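Local coordinates for cellulose-binding protein (Saccharophagus degradans, PDB 2YHG) that probably binds polysaccharides and, as a nucleoside hydrolase-related protein, may hydrolyse glycosidic bonds, this chain being its C-terminal part with several bound metal ions, at residues D370-A382 / V389-V401. Sequence-based numbering, arbitrary orientation. Where two conformers were deposited one is given.
Sequences DSLNYSWSHYGEA and VSISNSSSASANV. With MG (magnesium ion), chain E; CA (calcium ion), chain D; EDO (1,2-ethanediol), chain K.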
ATOM      1  N   ASP A 370      21.434 -14.875  -8.183  1.00 16.34           N
ATOM      2  CA  ASP A 370      21.511 -13.981  -9.321  1.00 14.99           C
ATOM      3  C   ASP A 370      22.610 -12.934  -9.107  1.00 15.36           C
ATOM      4  O   ASP A 370      22.977 -12.631  -7.976  1.00 18.69           O
ATOM      5  CB  ASP A 370      20.187 -13.225  -9.500  1.00 14.41           C
ATOM      6  CG  ASP A 370      18.966 -14.130  -9.672  1.00 16.14           C
ATOM      7  OD1 ASP A 370      19.101 -15.199 -10.292  1.00 17.58           O
ATOM      8  OD2 ASP A 370      17.867 -13.680  -9.319  1.00 16.02           O
ATOM      9  N   SER A 371      22.996 -12.284 -10.193  1.00 15.20           N
ATOM     10  CA  SER A 371      23.811 -11.086 -10.124  1.00 16.88           C
ATOM     11  C   SER A 371      22.964  -9.876  -9.763  1.00 13.50           C
ATOM     12  O   SER A 371      21.775  -9.852 -10.035  1.00 14.50           O
ATOM     13  CB  SER A 371      24.546 -10.851 -11.451  1.00 19.43           C
ATOM     14  OG  SER A 371      25.522 -11.830 -11.642  1.00 27.30           O
ATOM     15  N   LEU A 372      23.604  -8.887  -9.137  1.00 14.48           N
ATOM     16  CA  LEU A 372      22.944  -7.684  -8.670  1.00 13.75           C
ATOM     17  C   LEU A 372      23.448  -6.471  -9.432  1.00 12.42           C
ATOM     18  O   LEU A 372      24.662  -6.304  -9.646  1.00 16.32           O
ATOM     19  CB  LEU A 372      23.166  -7.475  -7.174  1.00 15.63           C
ATOM     20  CG  LEU A 372      22.601  -8.535  -6.251  1.00 15.98           C
ATOM     21  CD1 LEU A 372      23.038  -8.272  -4.825  1.00 22.45           C
ATOM     22  CD2 LEU A 372      21.083  -8.628  -6.387  1.00 17.03           C
ATOM     23  N   ASN A 373      22.528  -5.545  -9.648  1.00 13.18           N
ATOM     24  CA  ASN A 373      22.780  -4.212 -10.169  1.00 12.53           C
ATOM     25  C   ASN A 373      22.390  -3.223  -9.083  1.00 12.21           C
ATOM     26  O   ASN A 373      21.327  -3.368  -8.463  1.00 12.36           O
ATOM     27  CB  ASN A 373      21.936  -3.999 -11.439  1.00 15.73           C
ATOM     28  CG  ASN A 373      22.090  -2.616 -12.024  1.00 18.06           C
ATOM     29  OD1 ASN A 373      21.413  -1.672 -11.586  1.00 21.35           O
ATOM     30  ND2 ASN A 373      23.088  -2.446 -12.895  1.00 30.21           N
ATOM     31  N   TYR A 374      23.250  -2.231  -8.842  1.00 11.69           N
ATOM     32  CA  TYR A 374      23.060  -1.263  -7.808  1.00 12.26           C
ATOM     33  C   TYR A 374      22.835   0.066  -8.478  1.00 12.01           C
ATOM     34  O   TYR A 374      23.620   0.467  -9.345  1.00 13.91           O
ATOM     35  CB  TYR A 374      24.315  -1.191  -6.922  1.00 12.96           C
ATOM     36  CG  TYR A 374      24.733  -2.504  -6.326  1.00 12.81           C
ATOM     37  CD1 TYR A 374      25.523  -3.391  -7.042  1.00 14.49           C
ATOM     38  CD2 TYR A 374      24.401  -2.842  -5.024  1.00 12.28           C
ATOM     39  CE1 TYR A 374      25.887  -4.630  -6.493  1.00 16.51           C
ATOM     40  CE2 TYR A 374      24.761  -4.050  -4.489  1.00 15.59           C
ATOM     41  CZ  TYR A 374      25.488  -4.951  -5.208  1.00 15.88           C
ATOM     42  OH  TYR A 374      25.907  -6.121  -4.598  1.00 24.06           O
ATOM     43  N   SER A 375      21.809   0.801  -8.022  1.00 11.58           N
ATOM     44  CA  SER A 375      21.562   2.136  -8.524  1.00 11.19           C
ATOM     45  C   SER A 375      21.177   3.075  -7.374  1.00 10.71           C
ATOM     46  O   SER A 375      20.144   2.876  -6.740  1.00 12.17           O
ATOM     47  CB  SER A 375      20.457   2.092  -9.559  1.00 13.56           C
ATOM     48  OG  SER A 375      20.248   3.359 -10.143  1.00 16.19           O
ATOM     49  N   TRP A 376      21.987   4.113  -7.159  1.00 10.63           N
ATOM     50  CA  TRP A 376      21.744   5.094  -6.117  1.00 10.55           C
ATOM     51  C   TRP A 376      21.183   6.353  -6.730  1.00 10.00           C
ATOM     52  O   TRP A 376      21.749   6.851  -7.713  1.00 11.88           O
ATOM     53  CB  TRP A 376      23.041   5.427  -5.387  1.00 10.49           C
ATOM     54  CG  TRP A 376      23.658   4.248  -4.704  1.00 10.37           C
ATOM     55  CD1 TRP A 376      24.614   3.400  -5.214  1.00 10.46           C
ATOM     56  CD2 TRP A 376      23.450   3.856  -3.357  1.00  9.65           C
ATOM     57  NE1 TRP A 376      25.009   2.529  -4.263  1.00 11.57           N
ATOM     58  CE2 TRP A 376      24.310   2.771  -3.113  1.00 10.39           C
ATOM     59  CE3 TRP A 376      22.600   4.293  -2.344  1.00 10.10           C
ATOM     60  CZ2 TRP A 376      24.368   2.142  -1.884  1.00 11.31           C
ATOM     61  CZ3 TRP A 376      22.655   3.668  -1.123  1.00 12.13           C
ATOM     62  CH2 TRP A 376      23.526   2.599  -0.899  1.00 10.64           C
ATOM     63  N   SER A 377      20.150   6.921  -6.117  1.00  9.83           N
ATOM     64  CA  SER A 377      19.551   8.124  -6.625  1.00 10.22           C
ATOM     65  C   SER A 377      19.177   9.087  -5.514  1.00  9.56           C
ATOM     66  O   SER A 377      18.971   8.697  -4.366  1.00 10.78           O
ATOM     67  CB  SER A 377      18.309   7.784  -7.467  1.00 11.22           C
ATOM     68  OG  SER A 377      17.351   7.141  -6.668  1.00 13.67           O
ATOM     69  N   HIS A 378      19.155  10.372  -5.839  1.00  9.86           N
ATOM     70  CA  HIS A 378      18.635  11.398  -4.952  1.00  9.78           C
ATOM     71  C   HIS A 378      17.147  11.587  -5.195  1.00  9.57           C
ATOM     72  O   HIS A 378      16.735  12.035  -6.287  1.00 10.56           O
ATOM     73  CB  HIS A 378      19.360  12.731  -5.208  1.00 10.96           C
ATOM     74  CG  HIS A 378      18.813  13.835  -4.377  1.00  9.43           C
ATOM     75  ND1 HIS A 378      18.726  15.133  -4.820  1.00 11.49           N
ATOM     76  CD2 HIS A 378      18.297  13.831  -3.122  1.00  9.50           C
ATOM     77  CE1 HIS A 378      18.122  15.860  -3.900  1.00 11.42           C
ATOM     78  NE2 HIS A 378      17.835  15.092  -2.859  1.00 10.30           N
ATOM     79  N   TYR A 379      16.329  11.254  -4.210  1.00  9.01           N
ATOM     80  CA  TYR A 379      14.857  11.374  -4.358  1.00  9.06           C
ATOM     81  C   TYR A 379      14.442  12.759  -3.906  1.00  9.02           C
ATOM     82  O   TYR A 379      13.810  12.986  -2.871  1.00  9.23           O
ATOM     83  CB  TYR A 379      14.194  10.261  -3.548  1.00  9.35           C
ATOM     84  CG  TYR A 379      12.765   9.946  -3.959  1.00  9.31           C
ATOM     85  CD1 TYR A 379      12.029  10.755  -4.815  1.00 10.13           C
ATOM     86  CD2 TYR A 379      12.157   8.816  -3.494  1.00  9.57           C
ATOM     87  CE1 TYR A 379      10.751  10.425  -5.190  1.00  9.78           C
ATOM     88  CE2 TYR A 379      10.890   8.458  -3.875  1.00  9.50           C
ATOM     89  CZ  TYR A 379      10.173   9.276  -4.714  1.00  9.43           C
ATOM     90  OH  TYR A 379       8.894   8.905  -5.056  1.00 10.67           O
ATOM     91  N   GLY A 380      14.815  13.742  -4.727  1.00 10.51           N
ATOM     92  CA  GLY A 380      14.646  15.145  -4.363  1.00 11.29           C
ATOM     93  C   GLY A 380      13.203  15.615  -4.247  1.00 10.06           C
ATOM     94  O   GLY A 380      12.901  16.532  -3.515  1.00 12.13           O
ATOM     95  N   GLU A 381      12.288  14.916  -4.898  1.00 10.20           N
ATOM     96  CA  GLU A 381      10.864  15.238  -4.781  1.00 10.78           C
ATOM     97  C   GLU A 381      10.386  15.026  -3.344  1.00 10.95           C
ATOM     98  O   GLU A 381       9.392  15.633  -2.941  1.00 14.07           O
ATOM     99  CB  GLU A 381      10.030  14.368  -5.713  1.00 12.94           C
ATOM    100  CG  GLU A 381      10.300  14.580  -7.174  1.00 16.00           C
ATOM    101  CD  GLU A 381      11.231  13.510  -7.734  1.00 16.82           C
ATOM    102  OE1 GLU A 381      12.229  13.143  -7.075  1.00 17.06           O
ATOM    103  OE2 GLU A 381      11.006  13.104  -8.880  1.00 17.87           O
ATOM    104  N   ALA A 382      11.008  14.103  -2.622  1.00  9.49           N
ATOM    105  CA  ALA A 382      10.520  13.656  -1.339  1.00  9.09           C
ATOM    106  C   ALA A 382      11.147  14.398  -0.156  1.00  8.87           C
ATOM    107  O   ALA A 382      10.620  14.343   0.953  1.00 11.04           O
ATOM    108  CB  ALA A 382      10.782  12.175  -1.178  1.00 10.51           C
ATOM    109  N   VAL A 389      21.986  17.110  -5.300  1.00 14.42           N
ATOM    110  CA  VAL A 389      22.891  16.359  -4.458  1.00 12.87           C
ATOM    111  C   VAL A 389      23.659  15.398  -5.326  1.00 13.96           C
ATOM    112  O   VAL A 389      23.066  14.540  -5.971  1.00 18.05           O
ATOM    113  CB  VAL A 389      22.129  15.589  -3.343  1.00 12.47           C
ATOM    114  CG1 VAL A 389      23.097  14.690  -2.539  1.00 14.02           C
ATOM    115  CG2 VAL A 389      21.395  16.540  -2.436  1.00 12.78           C
ATOM    116  N   SER A 390      24.978  15.523  -5.318  1.00 13.11           N
ATOM    117  CA  SER A 390      25.846  14.641  -6.077  1.00 14.63           C
ATOM    118  C   SER A 390      26.124  13.328  -5.354  1.00 12.37           C
ATOM    119  O   SER A 390      26.415  13.312  -4.150  1.00 14.96           O
ATOM    120  CB  SER A 390      27.164  15.361  -6.356  1.00 16.89           C
ATOM    121  OG  SER A 390      26.930  16.550  -7.062  1.00 24.64           O
ATOM    122  N   ILE A 391      26.055  12.246  -6.113  1.00 11.54           N
ATOM    123  CA  ILE A 391      26.393  10.921  -5.629  1.00 11.22           C
ATOM    124  C   ILE A 391      27.467  10.348  -6.530  1.00 12.21           C
ATOM    125  O   ILE A 391      27.245  10.163  -7.717  1.00 13.34           O
ATOM    126  CB  ILE A 391      25.164   9.957  -5.634  1.00 11.95           C
ATOM    127  CG1 ILE A 391      23.975  10.562  -4.898  1.00 11.79           C
ATOM    128  CG2 ILE A 391      25.576   8.594  -5.077  1.00 13.19           C
ATOM    129  CD1 ILE A 391      22.702   9.758  -5.066  1.00 13.52           C
ATOM    130  N   SER A 392      28.641  10.094  -5.969  1.00 11.75           N
ATOM    131  CA  SER A 392      29.701   9.439  -6.700  1.00 12.50           C
ATOM    132  C   SER A 392      29.523   7.920  -6.708  1.00 12.72           C
ATOM    133  O   SER A 392      29.025   7.362  -5.731  1.00 13.56           O
ATOM    134  CB  SER A 392      31.044   9.821  -6.094  1.00 16.77           C
ATOM    135  OG  SER A 392      31.221  11.243  -6.061  1.00 22.17           O
ATOM    136  N   ASN A 393      29.968   7.280  -7.787  1.00 14.49           N
ATOM    137  CA  ASN A 393      29.843   5.829  -8.024  1.00 15.36           C
ATOM    138  C   ASN A 393      28.421   5.368  -7.760  1.00 13.32           C
ATOM    139  O   ASN A 393      28.172   4.328  -7.179  1.00 13.79           O
ATOM    140  CB  ASN A 393      30.862   5.018  -7.228  1.00 16.78           C
ATOM    141  CG  ASN A 393      32.280   5.458  -7.512  1.00 19.81           C
ATOM    142  OD1 ASN A 393      32.806   6.219  -6.721  1.00 19.07           O
ATOM    143  ND2 ASN A 393      32.766   5.233  -8.757  1.00 45.50           N
ATOM    144  N   SER A 394      27.504   6.048  -8.414  1.00 13.18           N
ATOM    145  CA  SER A 394      26.095   5.792  -8.207  1.00 12.18           C
ATOM    146  C   SER A 394      25.534   4.560  -8.895  1.00 13.79           C
ATOM    147  O   SER A 394      24.408   4.173  -8.617  1.00 13.72           O
ATOM    148  CB  SER A 394      25.313   7.039  -8.572  1.00 14.09           C
ATOM    149  OG  SER A 394      25.404   7.329  -9.947  1.00 16.74           O
ATOM    150  N   SER A 395      26.338   3.918  -9.738  1.00 14.04           N
ATOM    151  CA  SER A 395      25.982   2.618 -10.304  1.00 15.29           C
ATOM    152  C   SER A 395      26.829   1.509  -9.755  1.00 14.79           C
ATOM    153  O   SER A 395      26.850   0.419 -10.325  1.00 16.80           O
ATOM    154  CB  SER A 395      26.096   2.630 -11.830  1.00 17.92           C
ATOM    155  OG  SER A 395      25.232   3.606 -12.380  1.00 23.46           O
ATOM    156  N   SER A 396      27.442   1.756  -8.600  1.00 14.57           N
ATOM    157  CA  SER A 396      28.250   0.766  -7.916  1.00 15.58           C
ATOM    158  C   SER A 396      27.691   0.465  -6.532  1.00 12.08           C
ATOM    159  O   SER A 396      26.878   1.218  -5.977  1.00 12.11           O
ATOM    160  CB  SER A 396      29.659   1.306  -7.756  1.00 16.39           C
ATOM    161  OG  SER A 396      30.204   1.524  -9.037  1.00 21.72           O
ATOM    162  N   ALA A 397      28.061  -0.676  -5.982  1.00 13.13           N
ATOM    163  CA  ALA A 397      27.608  -1.005  -4.640  1.00 12.44           C
ATOM    164  C   ALA A 397      28.012   0.038  -3.616  1.00 11.17           C
ATOM    165  O   ALA A 397      27.262   0.314  -2.687  1.00 12.52           O
ATOM    166  CB  ALA A 397      28.121  -2.377  -4.233  1.00 14.90           C
ATOM    167  N   SER A 398      29.206   0.587  -3.772  1.00 12.40           N
ATOM    168  CA  SER A 398      29.768   1.475  -2.794  1.00 13.58           C
ATOM    169  C   SER A 398      29.778   2.903  -3.339  1.00 12.38           C
ATOM    170  O   SER A 398      30.562   3.227  -4.223  1.00 14.88           O
ATOM    171  CB  SER A 398      31.182   0.977  -2.483  1.00 15.82           C
ATOM    172  OG  SER A 398      31.852   1.866  -1.662  1.00 18.32           O
ATOM    173  N   ALA A 399      28.846   3.712  -2.868  1.00 11.27           N
ATOM    174  CA  ALA A 399      28.617   5.085  -3.344  1.00 11.70           C
ATOM    175  C   ALA A 399      29.005   6.114  -2.266  1.00 10.26           C
ATOM    176  O   ALA A 399      29.142   5.789  -1.080  1.00 10.57           O
ATOM    177  CB  ALA A 399      27.154   5.281  -3.797  1.00 13.60           C
ATOM    178  N   ASN A 400      29.121   7.376  -2.675  1.00  9.50           N
ATOM    179  CA  ASN A 400      29.462   8.453  -1.732  0.50  8.89           C
ATOM    180  C   ASN A 400      28.620   9.654  -2.037  1.00  9.46           C
ATOM    181  O   ASN A 400      28.604  10.148  -3.158  1.00 12.80           O
ATOM    182  CB  ASN A 400      30.953   8.856  -1.733  0.50  8.67           C
ATOM    183  CG  ASN A 400      31.806   7.851  -1.074  0.50  6.77           C
ATOM    184  OD1 ASN A 400      31.965   7.835   0.144  0.50  8.81           O
ATOM    185  ND2 ASN A 400      32.310   6.913  -1.868  0.50 10.46           N
ATOM    186  N   VAL A 401      27.902  10.119  -1.025  1.00  8.88           N
ATOM    187  CA  VAL A 401      26.989  11.240  -1.141  1.00  9.30           C
ATOM    188  C   VAL A 401      27.648  12.493  -0.614  1.00  8.91           C
ATOM    189  O   VAL A 401      28.102  12.538   0.526  1.00  8.97           O
ATOM    190  CB  VAL A 401      25.695  10.954  -0.345  1.00  9.58           C
ATOM    191  CG1 VAL A 401      24.735  12.120  -0.516  1.00 11.54           C
ATOM    192  CG2 VAL A 401      25.070   9.658  -0.765  1.00 11.44           C
TER
HETATM  193 MG    MG E1937      13.947  18.176  -2.215  1.00 14.38          MG
HETATM  194 CA    CA D1936      16.607 -13.242  -7.462  1.00 12.46          CA
HETATM  195  C1  EDO K1943      14.168   6.792  -7.688  1.00 19.43           C
HETATM  196  O1  EDO K1943      14.055   7.234  -9.045  1.00 22.52           O
HETATM  197  C2  EDO K1943      13.941   7.902  -6.674  1.00 15.08           C
HETATM  198  O2  EDO K1943      14.989   8.856  -6.767  1.00 16.67           O
HETATM  199  O   HOH W   1      23.189   0.982 -11.935  1.00 24.57           O
HETATM  200  O   HOH W   2      25.616  -2.025 -10.475  1.00 17.62           O
HETATM  201  O   HOH W   3      19.929  15.951  -7.246  1.00 17.33           O
HETATM  202  O   HOH W   4      12.472  19.821  -2.942  1.00 18.16           O
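Trp376 meets Ser394 and Ser396 where the two sheets of a beta-sandwich face each other in the C-terminal domain: edge strand 372-378 of one sheet packs on strands 391-392 and 398-402 of the other and on the turn that joins them. Two hydrogen bonds cross. Trp376 N reaches Ser394 O at 2.8 Å, in the carbonyl plane and nearly straight (170° at the hydrogen). Trp376 NE1 gives a more bent bond to Ser396 O at 2.9 Å; the oxygen lies in the indole plane. With CG anti to the carbonyl carbon (chi1 -61°), the indole reaches between the sheets, and Ala399 CB sits over its five-membered ring, 3.5 Å from the centroid. Tyr374 likewise takes Ala397 CB almost centrally over its face, 3.6 Å from the ring centroid, and His378 takes Val389 CG2 over one face, making three CH-pi contacts along one strand. Ile391 CD1 fills in beside the Ser377-His378 backbone. Behind these, the type I turn Asn393-Ser396 presents both acceptor carbonyls, and Leu359 and Leu416 also touch the Trp376 side chain. Asp383, a magnesium ligand like Gly380, hydrogen-bonds His378 NE2, which, with the water at ND1, would hold the ring's rotation. That water 3 lies 2.8 Å from His378 ND1 and accepts from Val389 N.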